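Ankyrin repeat domain protein (Legionella pneumophila subsp. pneumophila, PDB 6MCA) is an ankyrin-repeat effector, AnkH, with a probable cysteine protease-like domain, that interacts with the host LARP7 component of the 7SK snRNP complex. Local coordinates at residues 257-262 and 309-314. Sequence-based numbering, arbitrary orientation.
Sequences LILPAA and HDFLYK
L259 fits against F311 and L312, the last two residues of helix 305-312, so that its two methyls meet different partners. CD1 lies over the centre of the F311 ring in a CH-pi contact, 4.2 Å from the centroid and 11° off the normal, while CD2 comes within 3.6 Å of L312 CD1, the two leucine side chains crossing at about a right angle. CG of F311 lies anti to the backbone N (chi1 -160°), which carries the ring to the strand, its CE1 3.6 Å from L259 CB and 3.9 Å from A261 CB. L312 CD2 packs 3.5 Å from the carbonyl oxygen of P260. No hydrogen bond joins the segments, and this buried packing, made almost entirely by apolar side chains, contrasts with the partly exposed to exposed outer side of the helix end, where K314 NZ forms a 2.9 Å hydrogen bond to H309 ND1, close to the imidazole plane. Y321 of helix 318-329 and F270 of the adjacent strand 266-273 each meet F311 edge-to-face, and L231 of helix 215-233 touches L312. The contact is helix-on-sheet packing, joining the C-terminal end of helix 305-312 to strand 256-263, an outermost strand of the five-stranded antiparallel sheet.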
ATOM      1  N   LEU A 257     -17.988  -1.696   6.291  1.00 32.04           N
ATOM      2  CA  LEU A 257     -17.640  -1.351   4.922  1.00 27.99           C
ATOM      3  C   LEU A 257     -16.587  -0.253   4.962  1.00 27.33           C
ATOM      4  O   LEU A 257     -16.769   0.752   5.653  1.00 24.93           O
ATOM      5  CB  LEU A 257     -18.878  -0.874   4.156  1.00 30.49           C
ATOM      6  CG  LEU A 257     -19.008  -1.224   2.675  1.00 42.59           C
ATOM      7  CD1 LEU A 257     -20.447  -1.020   2.214  1.00 41.30           C
ATOM      8  CD2 LEU A 257     -18.039  -0.414   1.838  1.00 51.87           C
ATOM      9  N   ILE A 258     -15.489  -0.443   4.237  1.00 23.12           N
ATOM     10  CA  ILE A 258     -14.420   0.548   4.154  1.00 22.16           C
ATOM     11  C   ILE A 258     -14.361   1.057   2.722  1.00 24.74           C
ATOM     12  O   ILE A 258     -14.138   0.279   1.786  1.00 31.43           O
ATOM     13  CB  ILE A 258     -13.068  -0.031   4.599  1.00 22.00           C
ATOM     14  CG1 ILE A 258     -13.125  -0.432   6.073  1.00 28.13           C
ATOM     15  CG2 ILE A 258     -11.951   0.981   4.377  1.00 14.65           C
ATOM     16  CD1 ILE A 258     -11.829  -1.008   6.598  1.00 25.84           C
ATOM     17  N   LEU A 259     -14.559   2.362   2.550  1.00 30.19           N
ATOM     18  CA  LEU A 259     -14.611   2.994   1.232  1.00 21.57           C
ATOM     19  C   LEU A 259     -13.519   4.048   1.125  1.00 24.18           C
ATOM     20  O   LEU A 259     -13.678   5.167   1.646  1.00 35.28           O
ATOM     21  CB  LEU A 259     -15.982   3.621   0.989  1.00 21.22           C
ATOM     22  CG  LEU A 259     -17.145   2.646   0.822  1.00 25.11           C
ATOM     23  CD1 LEU A 259     -18.474   3.377   0.850  1.00 29.19           C
ATOM     24  CD2 LEU A 259     -16.989   1.879  -0.474  1.00 39.87           C
ATOM     25  N   PRO A 260     -12.382   3.735   0.504  1.00 32.12           N
ATOM     26  CA  PRO A 260     -11.394   4.781   0.207  1.00 31.64           C
ATOM     27  C   PRO A 260     -11.794   5.536  -1.054  1.00 30.68           C
ATOM     28  O   PRO A 260     -12.150   4.931  -2.068  1.00 48.31           O
ATOM     29  CB  PRO A 260     -10.089   3.998   0.003  1.00 37.26           C
ATOM     30  CG  PRO A 260     -10.379   2.591   0.487  1.00 35.91           C
ATOM     31  CD  PRO A 260     -11.841   2.390   0.265  1.00 32.01           C
ATOM     32  N   ALA A 261     -11.749   6.862  -0.979  1.00 32.74           N
ATOM     33  CA  ALA A 261     -12.108   7.729  -2.089  1.00 32.79           C
ATOM     34  C   ALA A 261     -10.922   8.606  -2.458  1.00 32.36           C
ATOM     35  O   ALA A 261     -10.189   9.084  -1.584  1.00 39.55           O
ATOM     36  CB  ALA A 261     -13.317   8.603  -1.741  1.00 34.69           C
ATOM     37  N   ALA A 262     -10.738   8.809  -3.760  1.00 52.66           N
ATOM     38  CA  ALA A 262      -9.684   9.663  -4.287  1.00 50.07           C
ATOM     39  C   ALA A 262     -10.269  11.039  -4.586  1.00 40.69           C
ATOM     40  O   ALA A 262     -11.236  11.154  -5.347  1.00 46.99           O
ATOM     41  CB  ALA A 262      -9.064   9.054  -5.543  1.00 36.17           C
ATOM     42  N   HIS A 309     -21.642   2.578  -6.816  1.00 26.14           N
ATOM     43  CA  HIS A 309     -21.061   2.771  -8.140  1.00 32.36           C
ATOM     44  C   HIS A 309     -20.632   4.220  -8.342  1.00 29.72           C
ATOM     45  O   HIS A 309     -19.510   4.486  -8.786  1.00 36.72           O
ATOM     46  CB  HIS A 309     -22.048   2.339  -9.224  1.00 46.12           C
ATOM     47  CG  HIS A 309     -21.427   2.208 -10.580  1.00 44.98           C
ATOM     48  ND1 HIS A 309     -21.389   3.246 -11.485  1.00 46.54           N
ATOM     49  CD2 HIS A 309     -20.805   1.165 -11.179  1.00 42.75           C
ATOM     50  CE1 HIS A 309     -20.778   2.847 -12.586  1.00 31.74           C
ATOM     51  NE2 HIS A 309     -20.414   1.588 -12.426  1.00 41.26           N
ATOM     52  N   ASP A 310     -21.509   5.173  -8.011  1.00 29.33           N
ATOM     53  CA  ASP A 310     -21.122   6.579  -8.069  1.00 38.56           C
ATOM     54  C   ASP A 310     -19.928   6.865  -7.167  1.00 28.41           C
ATOM     55  O   ASP A 310     -19.084   7.706  -7.499  1.00 30.89           O
ATOM     56  CB  ASP A 310     -22.301   7.469  -7.673  1.00 41.33           C
ATOM     57  CG  ASP A 310     -23.477   7.342  -8.622  1.00 55.96           C
ATOM     58  OD1 ASP A 310     -23.382   6.565  -9.595  1.00 64.22           O
ATOM     59  OD2 ASP A 310     -24.500   8.020  -8.394  1.00 64.49           O
ATOM     60  N   PHE A 311     -19.833   6.163  -6.037  1.00 32.94           N
ATOM     61  CA  PHE A 311     -18.807   6.434  -5.040  1.00 26.00           C
ATOM     62  C   PHE A 311     -17.437   5.929  -5.476  1.00 35.37           C
ATOM     63  O   PHE A 311     -16.438   6.642  -5.334  1.00 32.43           O
ATOM     64  CB  PHE A 311     -19.213   5.790  -3.713  1.00 27.26           C
ATOM     65  CG  PHE A 311     -18.518   6.362  -2.513  1.00 28.61           C
ATOM     66  CD1 PHE A 311     -17.210   6.014  -2.215  1.00 28.22           C
ATOM     67  CD2 PHE A 311     -19.179   7.240  -1.672  1.00 25.52           C
ATOM     68  CE1 PHE A 311     -16.576   6.538  -1.108  1.00 34.11           C
ATOM     69  CE2 PHE A 311     -18.549   7.767  -0.564  1.00 24.74           C
ATOM     70  CZ  PHE A 311     -17.247   7.415  -0.281  1.00 21.81           C
ATOM     71  N   LEU A 312     -17.367   4.707  -6.002  1.00 23.43           N
ATOM     72  CA  LEU A 312     -16.091   4.054  -6.263  1.00 34.72           C
ATOM     73  C   LEU A 312     -15.718   3.960  -7.733  1.00 30.88           C
ATOM     74  O   LEU A 312     -14.528   3.898  -8.047  1.00 33.28           O
ATOM     75  CB  LEU A 312     -16.091   2.635  -5.679  1.00 31.89           C
ATOM     76  CG  LEU A 312     -15.985   2.476  -4.163  1.00 30.01           C
ATOM     77  CD1 LEU A 312     -16.015   1.001  -3.799  1.00 32.43           C
ATOM     78  CD2 LEU A 312     -14.724   3.139  -3.632  1.00 18.34           C
ATOM     79  N   TYR A 313     -16.692   3.942  -8.644  1.00 26.17           N
ATOM     80  CA  TYR A 313     -16.437   3.598 -10.037  1.00 35.19           C
ATOM     81  C   TYR A 313     -16.798   4.717 -11.007  1.00 36.32           C
ATOM     82  O   TYR A 313     -16.760   4.501 -12.224  1.00 40.34           O
ATOM     83  CB  TYR A 313     -17.190   2.311 -10.385  1.00 21.26           C
ATOM     84  CG  TYR A 313     -16.889   1.196  -9.409  1.00 27.16           C
ATOM     85  CD1 TYR A 313     -15.589   0.742  -9.229  1.00 30.78           C
ATOM     86  CD2 TYR A 313     -17.897   0.617  -8.648  1.00 26.48           C
ATOM     87  CE1 TYR A 313     -15.301  -0.269  -8.332  1.00 29.34           C
ATOM     88  CE2 TYR A 313     -17.617  -0.396  -7.747  1.00 31.66           C
ATOM     89  CZ  TYR A 313     -16.317  -0.834  -7.595  1.00 28.94           C
ATOM     90  OH  TYR A 313     -16.029  -1.840  -6.701  1.00 25.14           O
ATOM     91  N   LYS A 314     -17.142   5.900 -10.508  1.00 47.63           N
ATOM     92  CA  LYS A 314     -17.285   7.092 -11.329  1.00 27.41           C
ATOM     93  C   LYS A 314     -16.387   8.190 -10.779  1.00 40.35           C
ATOM     94  O   LYS A 314     -16.069   8.216  -9.587  1.00 62.01           O
ATOM     95  CB  LYS A 314     -18.736   7.589 -11.375  1.00 28.67           C
ATOM     96  CG  LYS A 314     -19.737   6.604 -11.959  1.00 38.03           C
ATOM     97  CD  LYS A 314     -21.016   7.324 -12.368  1.00 45.73           C
ATOM     98  CE  LYS A 314     -22.073   6.356 -12.876  1.00 50.98           C
ATOM     99  NZ  LYS A 314     -22.867   5.776 -11.759  1.00 53.32           N
TER